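Side-chain contacts in carboxylesterase (Uncultured bacterium, PDB 5GMX), which probably hydrolyses carboxylic esters as a family VIII carboxylesterase with a beta-lactamase-like fold, and also acts on oxyimino cephalosporins: residues G82-E87 against R174-R179; G42-D47 against G274-Y279; G323-L326 against E330-G333; A94-Y99 against G170-R175. All coordinates share one frame; numbering follows the deposited sequence.

The contacts fall into two pairs that probably correspond to the helical and the sheet-bearing parts of the beta-lactamase-like fold. Contacts 1 and 4, with centres about 8 Å apart, share Arg174 and Arg175 at the end of helix 165-175, where helix 72-86 and the short helix 96-99 meet it; Val176 of contact 1 packs on Tyr99 of contact 4. Contacts 2 and 3, with centres about 17 Å apart, both reach the antiparallel sheet, and Tyr279 touches Phe324 between them. Contact 2 joins segments 227 residues apart, so contacts 1 and 4 are nested inside its loop, which holds more helix than strand, while contact 3 follows it along the chain.

Contact 1: G82-E87 against R174-R179; sequences GVLADE and RRVTGR
Two backbone N-H groups grip the carbonyl oxygen of Arg174 just where Val176 and Thr177 turn to meet Leu84. Arg179 N lies 2.7 Å from Arg174 O, and Thr177 N reaches this oxygen at 3.2 Å from the opposite face of the carbonyl plane. A further bond runs from Gly178 N to Arg175 O. Together with the Arg179 bond it makes the Schellman motif that ends helix 165-175, with Gly178 as its C-prime residue; the positive phi of 71° is one that glycine, lacking a CB, adopts with little strain. The turn leaves Val176 and Thr177 facing helix 72-86, and Leu84 of that helix meets both with the two arms of its fork. Its CD1 lies 4.0 Å from Val176 CG2, the two side chains crossing obliquely, while its CD2 lies 3.8 Å from Thr177 CG2, where the side chains cross at about a right angle. Leucine suits this buried place because its branch point lets one residue serve two neighbours; Leu84 also touches Ile90 and Lys190. Threonine suits its own place by having two unlike branches. With chi1 at 53°, OG1 sits between the backbone N and carbonyl carbon and bonds back to Ala173 O, which leaves the methyl to face the leucine. Beyond the turn the flat guanidinium groups of Arg175 and Arg179 lie face over face, with Arg179 CZ 3.5 Å above the Arg175 plane, and Arg175 also forms a salt bridge with Glu102.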
loop_
_atom_site.group_PDB
_atom_site.type_symbol
_atom_site.label_atom_id
_atom_site.label_comp_id
_atom_site.label_asym_id
_atom_site.label_seq_id
_atom_site.Cartn_x
_atom_site.Cartn_y
_atom_site.Cartn_z
ATOM N N GLY A 82 11.820 4.449 -2.014
ATOM C CA GLY A 82 12.856 3.505 -2.347
ATOM C C GLY A 82 13.520 3.845 -3.661
ATOM O O GLY A 82 14.754 3.819 -3.770
ATOM N N VAL A 83 12.705 4.196 -4.656
ATOM C CA VAL A 83 13.250 4.478 -5.978
ATOM C C VAL A 83 14.109 5.721 -5.859
ATOM O O VAL A 83 15.238 5.765 -6.376
ATOM C CB VAL A 83 12.143 4.664 -7.040
ATOM C CG1 VAL A 83 12.716 5.246 -8.334
ATOM C CG2 VAL A 83 11.435 3.327 -7.295
ATOM N N LEU A 84 13.600 6.712 -5.126
ATOM C CA LEU A 84 14.338 7.959 -4.999
ATOM C C LEU A 84 15.604 7.725 -4.192
ATOM O O LEU A 84 16.614 8.385 -4.432
ATOM C CB LEU A 84 13.482 9.054 -4.346
ATOM C CG LEU A 84 12.322 9.571 -5.208
ATOM C CD1 LEU A 84 11.447 10.513 -4.399
ATOM C CD2 LEU A 84 12.839 10.258 -6.467
ATOM N N ALA A 85 15.567 6.768 -3.260
ATOM C CA ALA A 85 16.768 6.515 -2.484
ATOM C C ALA A 85 17.783 5.845 -3.398
ATOM O O ALA A 85 18.986 6.107 -3.312
ATOM C CB ALA A 85 16.469 5.658 -1.268
ATOM N N ASP A 86 17.273 5.027 -4.322
ATOM C CA ASP A 86 18.134 4.249 -5.205
ATOM C C ASP A 86 18.832 5.171 -6.195
ATOM O O ASP A 86 19.940 4.884 -6.630
ATOM C CB ASP A 86 17.324 3.179 -5.951
ATOM C CG ASP A 86 18.208 2.186 -6.705
ATOM O OD1 ASP A 86 19.120 1.600 -6.075
ATOM O OD2 ASP A 86 17.994 2.001 -7.928
ATOM N N GLU A 87 18.189 6.287 -6.528
ATOM C CA GLU A 87 18.783 7.291 -7.414
ATOM C C GLU A 87 19.764 8.214 -6.682
ATOM O O GLU A 87 20.410 9.049 -7.305
ATOM C CB GLU A 87 17.700 8.160 -8.059
ATOM C CG GLU A 87 16.719 7.425 -8.948
ATOM C CD GLU A 87 15.565 8.324 -9.385
ATOM O OE1 GLU A 87 15.599 9.535 -9.069
ATOM O OE2 GLU A 87 14.620 7.822 -10.032
ATOM N N ARG A 174 8.634 14.536 -2.248
ATOM C CA ARG A 174 8.395 15.769 -2.979
ATOM C C ARG A 174 9.521 16.753 -2.746
ATOM O O ARG A 174 9.907 17.475 -3.662
ATOM C CB ARG A 174 7.062 16.405 -2.569
ATOM C CG ARG A 174 5.828 15.633 -2.983
ATOM C CD ARG A 174 4.550 16.402 -2.649
ATOM N NE ARG A 174 4.408 17.633 -3.426
ATOM C CZ ARG A 174 4.452 18.859 -2.908
ATOM N NH1 ARG A 174 4.634 19.028 -1.606
ATOM N NH2 ARG A 174 4.309 19.924 -3.694
ATOM N N ARG A 175 10.040 16.793 -1.520
ATOM C CA ARG A 175 11.097 17.751 -1.202
ATOM C C ARG A 175 12.387 17.449 -1.945
ATOM O O ARG A 175 13.061 18.379 -2.398
ATOM C CB ARG A 175 11.396 17.800 0.299
ATOM C CG ARG A 175 10.280 18.351 1.164
ATOM C CD ARG A 175 10.042 19.827 0.940
ATOM N NE ARG A 175 8.900 20.293 1.727
ATOM C CZ ARG A 175 8.954 21.276 2.619
ATOM N NH1 ARG A 175 10.099 21.923 2.831
ATOM N NH2 ARG A 175 7.862 21.626 3.284
ATOM N N VAL A 176 12.745 16.171 -2.090
ATOM C CA VAL A 176 14.006 15.898 -2.793
ATOM C C VAL A 176 13.864 15.959 -4.314
ATOM O O VAL A 176 14.853 15.825 -5.040
ATOM C CB VAL A 176 14.613 14.528 -2.418
ATOM C CG1 VAL A 176 14.789 14.431 -0.908
ATOM C CG2 VAL A 176 13.768 13.383 -2.954
ATOM N N THR A 177 12.637 16.135 -4.798
ATOM C CA THR A 177 12.420 16.369 -6.224
ATOM C C THR A 177 11.914 17.804 -6.460
ATOM O O THR A 177 11.241 18.086 -7.449
ATOM C CB THR A 177 11.425 15.351 -6.832
ATOM O OG1 THR A 177 10.214 15.346 -6.068
ATOM C CG2 THR A 177 12.025 13.945 -6.830
ATOM N N GLY A 178 12.218 18.695 -5.520
ATOM C CA GLY A 178 11.975 20.114 -5.702
ATOM C C GLY A 178 10.526 20.557 -5.695
ATOM O O GLY A 178 10.214 21.651 -6.171
ATOM N N ARG A 179 9.648 19.724 -5.142
ATOM C CA ARG A 179 8.212 20.010 -5.114
ATOM C C ARG A 179 7.642 20.336 -6.496
ATOM O O ARG A 179 6.689 21.087 -6.620
ATOM C CB ARG A 179 7.975 21.159 -4.141
ATOM C CG ARG A 179 8.199 20.728 -2.709
ATOM C CD ARG A 179 8.625 21.916 -1.881
ATOM N NE ARG A 179 7.616 22.393 -0.955
ATOM C CZ ARG A 179 7.860 23.352 -0.069
ATOM N NH1 ARG A 179 9.072 23.900 -0.020
ATOM N NH2 ARG A 179 6.906 23.756 0.756
#

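Contact 2: G42-D47 against G274-Y279; sequences GEIVVD and GIAKVY
Ile44 carries the strand side of this contact, and everything that crosses it is apolar. Its CD1 lies 4.1 Å from Ala276 CB and 3.8 Å from Lys277 CG, so the end of the isoleucine rests on two consecutive residues of helix 272-283. Ile44 CG1 also lies 3.8 Å from Lys277 CG, and the two side chains cross at about a right angle: the lysine passes over the isoleucine with its methylenes, extended beyond CG. Alanine fits because its single methyl lets the helix come close, and isoleucine because a beta-branched residue suits a strand while still sending out a longer arm. With chi1 at -68° CG1 lies beside the backbone N, and this branch, with CD1 at its end, is the one that meets the helix.

Polar groups are satisfied around this apolar patch and not across it. Lys277 NZ runs past the isoleucine to bond Gly196 O, a reach that a long, flexible side chain allows. Asp47 makes its salt bridge with Arg273; its OD2 stays 6.8 Å from Lys277 NZ, so any attraction there would be modest.

In the backbone, Val45 and Val46 both face Leu38 of strand 33-40 in a classic beta bulge, and both their side chains touch Phe15. Strand 43-51 lies between strands 10-11 and 33-40 in the antiparallel sheet, and helix 272-283 packs against it here, while Ile275 and Val278 of that helix reach Met76 on helix 72-86.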
loop_
_atom_site.group_PDB
_atom_site.type_symbol
_atom_site.label_atom_id
_atom_site.label_comp_id
_atom_site.label_asym_id
_atom_site.label_seq_id
_atom_site.Cartn_x
_atom_site.Cartn_y
_atom_site.Cartn_z
ATOM N N GLY A 42 9.278 -11.693 -13.480
ATOM C CA GLY A 42 9.170 -10.490 -14.274
ATOM C C GLY A 42 8.065 -10.505 -15.307
ATOM O O GLY A 42 8.012 -9.618 -16.158
ATOM N N GLU A 43 7.173 -11.492 -15.239
ATOM C CA GLU A 43 6.039 -11.505 -16.159
ATOM C C GLU A 43 4.737 -11.827 -15.436
ATOM O O GLU A 43 4.706 -12.695 -14.564
ATOM C CB GLU A 43 6.273 -12.532 -17.282
ATOM C CG GLU A 43 7.549 -12.314 -18.124
ATOM C CD GLU A 43 7.539 -11.033 -18.976
ATOM O OE1 GLU A 43 6.473 -10.396 -19.129
ATOM O OE2 GLU A 43 8.618 -10.657 -19.491
ATOM N N ILE A 44 3.657 -11.139 -15.800
ATOM C CA ILE A 44 2.328 -11.507 -15.308
ATOM C C ILE A 44 1.888 -12.858 -15.889
ATOM O O ILE A 44 1.831 -13.022 -17.108
ATOM C CB ILE A 44 1.278 -10.433 -15.654
ATOM C CG1 ILE A 44 1.555 -9.142 -14.871
ATOM C CG2 ILE A 44 -0.134 -10.946 -15.376
ATOM C CD1 ILE A 44 1.278 -9.255 -13.358
ATOM N N VAL A 45 1.574 -13.820 -15.025
ATOM C CA VAL A 45 1.193 -15.151 -15.484
ATOM C C VAL A 45 -0.205 -15.534 -15.011
ATOM O O VAL A 45 -0.797 -16.494 -15.503
ATOM C CB VAL A 45 2.207 -16.220 -15.018
ATOM C CG1 VAL A 45 3.581 -15.955 -15.626
ATOM C CG2 VAL A 45 2.288 -16.265 -13.498
ATOM N N VAL A 46 -0.725 -14.789 -14.040
ATOM C CA VAL A 46 -2.128 -14.907 -13.654
ATOM C C VAL A 46 -2.753 -13.513 -13.594
ATOM O O VAL A 46 -2.192 -12.592 -13.001
ATOM C CB VAL A 46 -2.318 -15.610 -12.296
ATOM C CG1 VAL A 46 -3.800 -15.770 -11.992
ATOM C CG2 VAL A 46 -1.625 -16.962 -12.285
ATOM N N ASP A 47 -3.911 -13.367 -14.226
ATOM C CA ASP A 47 -4.612 -12.097 -14.305
ATOM C C ASP A 47 -6.108 -12.402 -14.372
ATOM O O ASP A 47 -6.647 -12.658 -15.445
ATOM C CB ASP A 47 -4.134 -11.305 -15.529
ATOM C CG ASP A 47 -4.853 -9.969 -15.701
ATOM O OD1 ASP A 47 -5.616 -9.563 -14.797
ATOM O OD2 ASP A 47 -4.631 -9.307 -16.742
ATOM N N GLY A 274 -2.509 -4.266 -11.221
ATOM C CA GLY A 274 -1.581 -3.168 -10.977
ATOM C C GLY A 274 -0.635 -3.461 -9.820
ATOM O O GLY A 274 0.604 -3.284 -9.918
ATOM N N ILE A 275 -1.226 -3.948 -8.730
ATOM C CA ILE A 275 -0.481 -4.313 -7.529
ATOM C C ILE A 275 0.552 -5.388 -7.837
ATOM O O ILE A 275 1.723 -5.278 -7.449
ATOM C CB ILE A 275 -1.426 -4.815 -6.423
ATOM C CG1 ILE A 275 -2.423 -3.724 -6.038
ATOM C CG2 ILE A 275 -0.641 -5.276 -5.207
ATOM C CD1 ILE A 275 -3.552 -4.228 -5.142
ATOM N N ALA A 276 0.109 -6.423 -8.547
ATOM C CA ALA A 276 0.978 -7.541 -8.872
ATOM C C ALA A 276 2.096 -7.125 -9.812
ATOM O O ALA A 276 3.162 -7.723 -9.797
ATOM C CB ALA A 276 0.181 -8.674 -9.496
ATOM N N LYS A 277 1.842 -6.138 -10.664
ATOM C CA LYS A 277 2.893 -5.654 -11.547
ATOM C C LYS A 277 3.981 -4.942 -10.756
ATOM O O LYS A 277 5.169 -5.184 -10.987
ATOM C CB LYS A 277 2.332 -4.720 -12.620
ATOM C CG LYS A 277 1.704 -5.468 -13.792
ATOM C CD LYS A 277 1.168 -4.523 -14.855
ATOM C CE LYS A 277 0.484 -5.338 -15.971
ATOM N NZ LYS A 277 0.078 -4.476 -17.113
ATOM N N VAL A 278 3.585 -4.064 -9.830
ATOM C CA VAL A 278 4.608 -3.372 -9.036
ATOM C C VAL A 278 5.409 -4.365 -8.178
ATOM O O VAL A 278 6.658 -4.370 -8.195
ATOM C CB VAL A 278 3.997 -2.278 -8.144
ATOM C CG1 VAL A 278 5.087 -1.591 -7.320
ATOM C CG2 VAL A 278 3.266 -1.258 -9.004
ATOM N N TYR A 279 4.705 -5.216 -7.437
ATOM C CA TYR A 279 5.430 -6.168 -6.600
ATOM C C TYR A 279 6.171 -7.214 -7.433
ATOM O O TYR A 279 7.164 -7.767 -6.989
ATOM C CB TYR A 279 4.490 -6.848 -5.612
ATOM C CG TYR A 279 4.232 -5.990 -4.404
ATOM C CD1 TYR A 279 5.240 -5.755 -3.481
ATOM C CD2 TYR A 279 2.993 -5.392 -4.196
ATOM C CE1 TYR A 279 5.023 -4.960 -2.358
ATOM C CE2 TYR A 279 2.761 -4.595 -3.082
ATOM C CZ TYR A 279 3.787 -4.383 -2.165
ATOM O OH TYR A 279 3.576 -3.594 -1.064
#

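Contact 3: G323-L326 against E330-G333; sequences GFIL and ELYG
Ile325 and Tyr332 cross at about a right angle, the edge of the ring coming up to the isoleucine's carbonyl oxygen where strand 325-326, an outermost strand of the antiparallel sheet within this chain, is followed by a type I beta turn, Glu330 to Gly333. The ring is turned so that Ile325 O lies at its edge and in its plane, 3.7 Å from Tyr332 CE2; a carbonyl oxygen is a fitting neighbour there, since aromatic C-H groups are slightly positive. Ile325 CG2, by contrast, stands above the ring plane, on the side where Leu331 lies, 4.0 Å from Tyr332 CE2.

Leu331 stands across the same isoleucine, also at about a right angle, its CD2 4.2 Å from Ile325 CG2. With its CG anti to the backbone N (chi1 172°), Leu331 also lies over one face of the neighbouring tyrosine, CG being 3.8 Å above the ring and offset toward its rim. Tyr332 further meets the ring of Phe350, the planes at about 15°. Leucine and tyrosine give the turn an apolar surface toward Ile325, while Asn327 bonds Tyr332 N and Gly333 O and so ties its backbone.

Ile325 touches His341, and its side chain is about 8 Å from the bound phenylmethanesulfonic acid, which places the contact near the ligand pocket. Tyrosine adds a polar end to this buried ring: its OH bonds Ser342 OG while lying 3.8 Å from Ile325 CD1.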
loop_
_atom_site.group_PDB
_atom_site.type_symbol
_atom_site.label_atom_id
_atom_site.label_comp_id
_atom_site.label_asym_id
_atom_site.label_seq_id
_atom_site.Cartn_x
_atom_site.Cartn_y
_atom_site.Cartn_z
ATOM N N GLY A 323 9.056 1.097 5.333
ATOM C CA GLY A 323 7.769 1.319 4.705
ATOM C C GLY A 323 6.953 0.065 4.471
ATOM O O GLY A 323 5.734 0.136 4.341
ATOM N N PHE A 324 7.618 -1.083 4.393
ATOM C CA PHE A 324 6.924 -2.339 4.110
ATOM C C PHE A 324 6.786 -3.209 5.342
ATOM O O PHE A 324 7.663 -3.227 6.196
ATOM C CB PHE A 324 7.658 -3.131 3.026
ATOM C CG PHE A 324 7.703 -2.446 1.695
ATOM C CD1 PHE A 324 6.671 -2.617 0.781
ATOM C CD2 PHE A 324 8.778 -1.636 1.355
ATOM C CE1 PHE A 324 6.713 -2.005 -0.461
ATOM C CE2 PHE A 324 8.829 -1.011 0.119
ATOM C CZ PHE A 324 7.793 -1.198 -0.792
ATOM N N ILE A 325 5.679 -3.934 5.415
ATOM C CA ILE A 325 5.526 -5.008 6.379
ATOM C C ILE A 325 6.411 -6.180 5.973
ATOM O O ILE A 325 6.343 -6.652 4.838
ATOM C CB ILE A 325 4.068 -5.497 6.461
ATOM C CG1 ILE A 325 3.144 -4.369 6.936
ATOM C CG2 ILE A 325 3.962 -6.712 7.374
ATOM C CD1 ILE A 325 1.666 -4.750 6.881
ATOM N N LEU A 326 7.253 -6.634 6.886
ATOM C CA LEU A 326 8.052 -7.826 6.640
ATOM C C LEU A 326 7.295 -9.039 7.163
ATOM O O LEU A 326 6.516 -8.937 8.114
ATOM C CB LEU A 326 9.432 -7.717 7.287
ATOM C CG LEU A 326 10.350 -6.613 6.750
ATOM C CD1 LEU A 326 11.725 -6.656 7.429
ATOM C CD2 LEU A 326 10.503 -6.709 5.251
ATOM N N GLU A 330 3.973 -16.398 8.353
ATOM C CA GLU A 330 3.572 -16.739 6.984
ATOM C C GLU A 330 2.403 -15.920 6.423
ATOM O O GLU A 330 1.677 -16.377 5.534
ATOM C CB GLU A 330 3.256 -18.234 6.896
ATOM C CG GLU A 330 4.463 -19.097 7.265
ATOM C CD GLU A 330 4.474 -20.446 6.561
ATOM O OE1 GLU A 330 3.381 -20.978 6.270
ATOM O OE2 GLU A 330 5.580 -20.968 6.290
ATOM N N LEU A 331 2.252 -14.700 6.930
ATOM C CA LEU A 331 1.299 -13.729 6.400
ATOM C C LEU A 331 1.437 -13.600 4.890
ATOM O O LEU A 331 0.441 -13.541 4.169
ATOM C CB LEU A 331 1.515 -12.367 7.055
ATOM C CG LEU A 331 0.741 -11.161 6.519
ATOM C CD1 LEU A 331 -0.755 -11.315 6.709
ATOM C CD2 LEU A 331 1.237 -9.903 7.200
ATOM N N TYR A 332 2.683 -13.576 4.423
ATOM C CA TYR A 332 2.973 -13.418 3.005
ATOM C C TYR A 332 3.659 -14.646 2.422
ATOM O O TYR A 332 4.575 -14.515 1.604
ATOM C CB TYR A 332 3.857 -12.182 2.767
ATOM C CG TYR A 332 3.186 -10.870 3.093
ATOM C CD1 TYR A 332 1.832 -10.681 2.843
ATOM C CD2 TYR A 332 3.907 -9.820 3.651
ATOM C CE1 TYR A 332 1.216 -9.489 3.141
ATOM C CE2 TYR A 332 3.298 -8.623 3.953
ATOM C CZ TYR A 332 1.954 -8.462 3.698
ATOM O OH TYR A 332 1.345 -7.266 4.003
ATOM N N GLY A 333 3.223 -15.834 2.846
ATOM C CA GLY A 333 3.756 -17.080 2.319
ATOM C C GLY A 333 4.927 -17.644 3.113
ATOM O O GLY A 333 5.232 -17.158 4.212
#

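Contact 4: A94-Y99 against G170-R175; sequences ARVADY and GEVARR
A carbonyl oxygen pressed against an arginine's aliphatic stem is the striking feature here: Tyr99 O lies 3.3 Å from Arg175 CB. The two residues also share a water, which donates to Tyr99 O and accepts from Arg175 NH1 at 2.8 Å, lying in the guanidinium plane. The contact joins the short, weakly bonded helix 96-99 to the C-terminal turns of helix 165-175, in what appears to be the helical lobe of the beta-lactamase-like fold.

Apolar groups fill the rest. Val172 sends a methyl to each of two partners: CG2 lies 4.1 Å from Val96 CG1, those side chains crossing at about a right angle, while CG1, anti to the backbone N (chi1 172°), approaches Tyr99 CD2 obliquely at 4.5 Å. A compact, branched valine suits such a place between two side chains of one short helix. Leu116 touches both valines, and the tyrosine hydroxyl bonds Asp91 N, so its polar end is used elsewhere.

Arg175 bends at chi2 (-68°), which carries its charged end back over its own helix to Glu171. NE meets Glu171 OE2 at 2.6 Å with a nearly straight N-H angle of 170°; the arginine lies on the anti side, tilted from the carboxylate plane. Glu171 thereby holds two arginines, and its other oxygen offers the syn lone pair to the second of them, with Arg174 NH1 at 2.8 Å from Glu171 OE1.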
loop_
_atom_site.group_PDB
_atom_site.type_symbol
_atom_site.label_atom_id
_atom_site.label_comp_id
_atom_site.label_asym_id
_atom_site.label_seq_id
_atom_site.Cartn_x
_atom_site.Cartn_y
_atom_site.Cartn_z
ATOM N N ALA A 94 19.873 9.609 6.854
ATOM C CA ALA A 94 19.889 11.056 7.042
ATOM C C ALA A 94 18.662 11.541 7.803
ATOM O O ALA A 94 17.619 10.890 7.790
ATOM C CB ALA A 94 19.981 11.765 5.690
ATOM N N ARG A 95 18.800 12.688 8.463
ATOM C CA ARG A 95 17.690 13.312 9.165
ATOM C C ARG A 95 16.641 13.781 8.175
ATOM O O ARG A 95 16.983 14.362 7.144
ATOM C CB ARG A 95 18.169 14.503 10.001
ATOM C CG ARG A 95 19.212 14.180 11.071
ATOM C CD ARG A 95 19.845 15.470 11.616
ATOM N NE ARG A 95 20.652 15.229 12.812
ATOM C CZ ARG A 95 21.868 14.695 12.801
ATOM N NH1 ARG A 95 22.432 14.335 11.654
ATOM N NH2 ARG A 95 22.521 14.514 13.941
ATOM N N VAL A 96 15.370 13.543 8.497
ATOM C CA VAL A 96 14.260 14.091 7.722
ATOM C C VAL A 96 14.450 15.596 7.495
ATOM O O VAL A 96 14.196 16.106 6.395
ATOM C CB VAL A 96 12.895 13.864 8.424
ATOM C CG1 VAL A 96 11.760 14.484 7.607
ATOM C CG2 VAL A 96 12.638 12.389 8.651
ATOM N N ALA A 97 14.917 16.297 8.533
ATOM C CA ALA A 97 15.044 17.755 8.486
ATOM C C ALA A 97 16.099 18.229 7.485
ATOM O O ALA A 97 16.087 19.389 7.079
ATOM C CB ALA A 97 15.355 18.313 9.886
ATOM N N ASP A 98 16.996 17.337 7.073
ATOM C CA ASP A 98 17.938 17.662 5.998
ATOM C C ASP A 98 17.198 17.999 4.703
ATOM O O ASP A 98 17.635 18.850 3.933
ATOM C CB ASP A 98 18.905 16.499 5.752
ATOM C CG ASP A 98 19.977 16.391 6.823
ATOM O OD1 ASP A 98 19.917 17.166 7.806
ATOM O OD2 ASP A 98 20.877 15.525 6.686
ATOM N N TYR A 99 16.074 17.328 4.476
ATOM C CA TYR A 99 15.284 17.521 3.262
ATOM C C TYR A 99 14.039 18.370 3.503
ATOM O O TYR A 99 13.489 18.969 2.577
ATOM C CB TYR A 99 14.859 16.178 2.684
ATOM C CG TYR A 99 15.968 15.166 2.576
ATOM C CD1 TYR A 99 16.981 15.317 1.639
ATOM C CD2 TYR A 99 15.969 14.023 3.370
ATOM C CE1 TYR A 99 17.998 14.382 1.527
ATOM C CE2 TYR A 99 16.978 13.074 3.258
ATOM C CZ TYR A 99 17.985 13.258 2.330
ATOM O OH TYR A 99 18.988 12.325 2.205
ATOM N N GLY A 170 5.518 10.897 1.538
ATOM C CA GLY A 170 5.331 11.600 0.284
ATOM C C GLY A 170 5.961 12.977 0.277
ATOM O O GLY A 170 6.474 13.419 -0.745
ATOM N N GLU A 171 5.917 13.668 1.412
ATOM C CA GLU A 171 6.476 15.007 1.473
ATOM C C GLU A 171 7.993 14.936 1.423
ATOM O O GLU A 171 8.639 15.813 0.836
ATOM C CB GLU A 171 6.006 15.759 2.718
ATOM C CG GLU A 171 6.513 17.201 2.808
ATOM C CD GLU A 171 6.069 18.103 1.647
ATOM O OE1 GLU A 171 5.263 17.674 0.791
ATOM O OE2 GLU A 171 6.541 19.259 1.591
ATOM N N VAL A 172 8.574 13.898 2.016
ATOM C CA VAL A 172 10.016 13.728 1.822
ATOM C C VAL A 172 10.341 13.550 0.329
ATOM O O VAL A 172 11.239 14.236 -0.242
ATOM C CB VAL A 172 10.554 12.532 2.618
ATOM C CG1 VAL A 172 12.009 12.253 2.258
ATOM C CG2 VAL A 172 10.417 12.804 4.105
ATOM N N ALA A 173 9.564 12.667 -0.303
ATOM C CA ALA A 173 9.709 12.414 -1.738
ATOM C C ALA A 173 9.600 13.684 -2.582
ATOM O O ALA A 173 10.380 13.878 -3.515
ATOM C CB ALA A 173 8.666 11.397 -2.196
ATOM N N ARG A 174 8.634 14.536 -2.248
ATOM C CA ARG A 174 8.395 15.769 -2.979
ATOM C C ARG A 174 9.521 16.753 -2.746
ATOM O O ARG A 174 9.907 17.475 -3.662
ATOM C CB ARG A 174 7.062 16.405 -2.569
ATOM C CG ARG A 174 5.828 15.633 -2.983
ATOM C CD ARG A 174 4.550 16.402 -2.649
ATOM N NE ARG A 174 4.408 17.633 -3.426
ATOM C CZ ARG A 174 4.452 18.859 -2.908
ATOM N NH1 ARG A 174 4.634 19.028 -1.606
ATOM N NH2 ARG A 174 4.309 19.924 -3.694
ATOM N N ARG A 175 10.040 16.793 -1.520
ATOM C CA ARG A 175 11.097 17.751 -1.202
ATOM C C ARG A 175 12.387 17.449 -1.945
ATOM O O ARG A 175 13.061 18.379 -2.398
ATOM C CB ARG A 175 11.396 17.800 0.299
ATOM C CG ARG A 175 10.280 18.351 1.164
ATOM C CD ARG A 175 10.042 19.827 0.940
ATOM N NE ARG A 175 8.900 20.293 1.727
ATOM C CZ ARG A 175 8.954 21.276 2.619
ATOM N NH1 ARG A 175 10.099 21.923 2.831
ATOM N NH2 ARG A 175 7.862 21.626 3.284
HETATM O O HOH W 1 12.559 21.881 1.428
#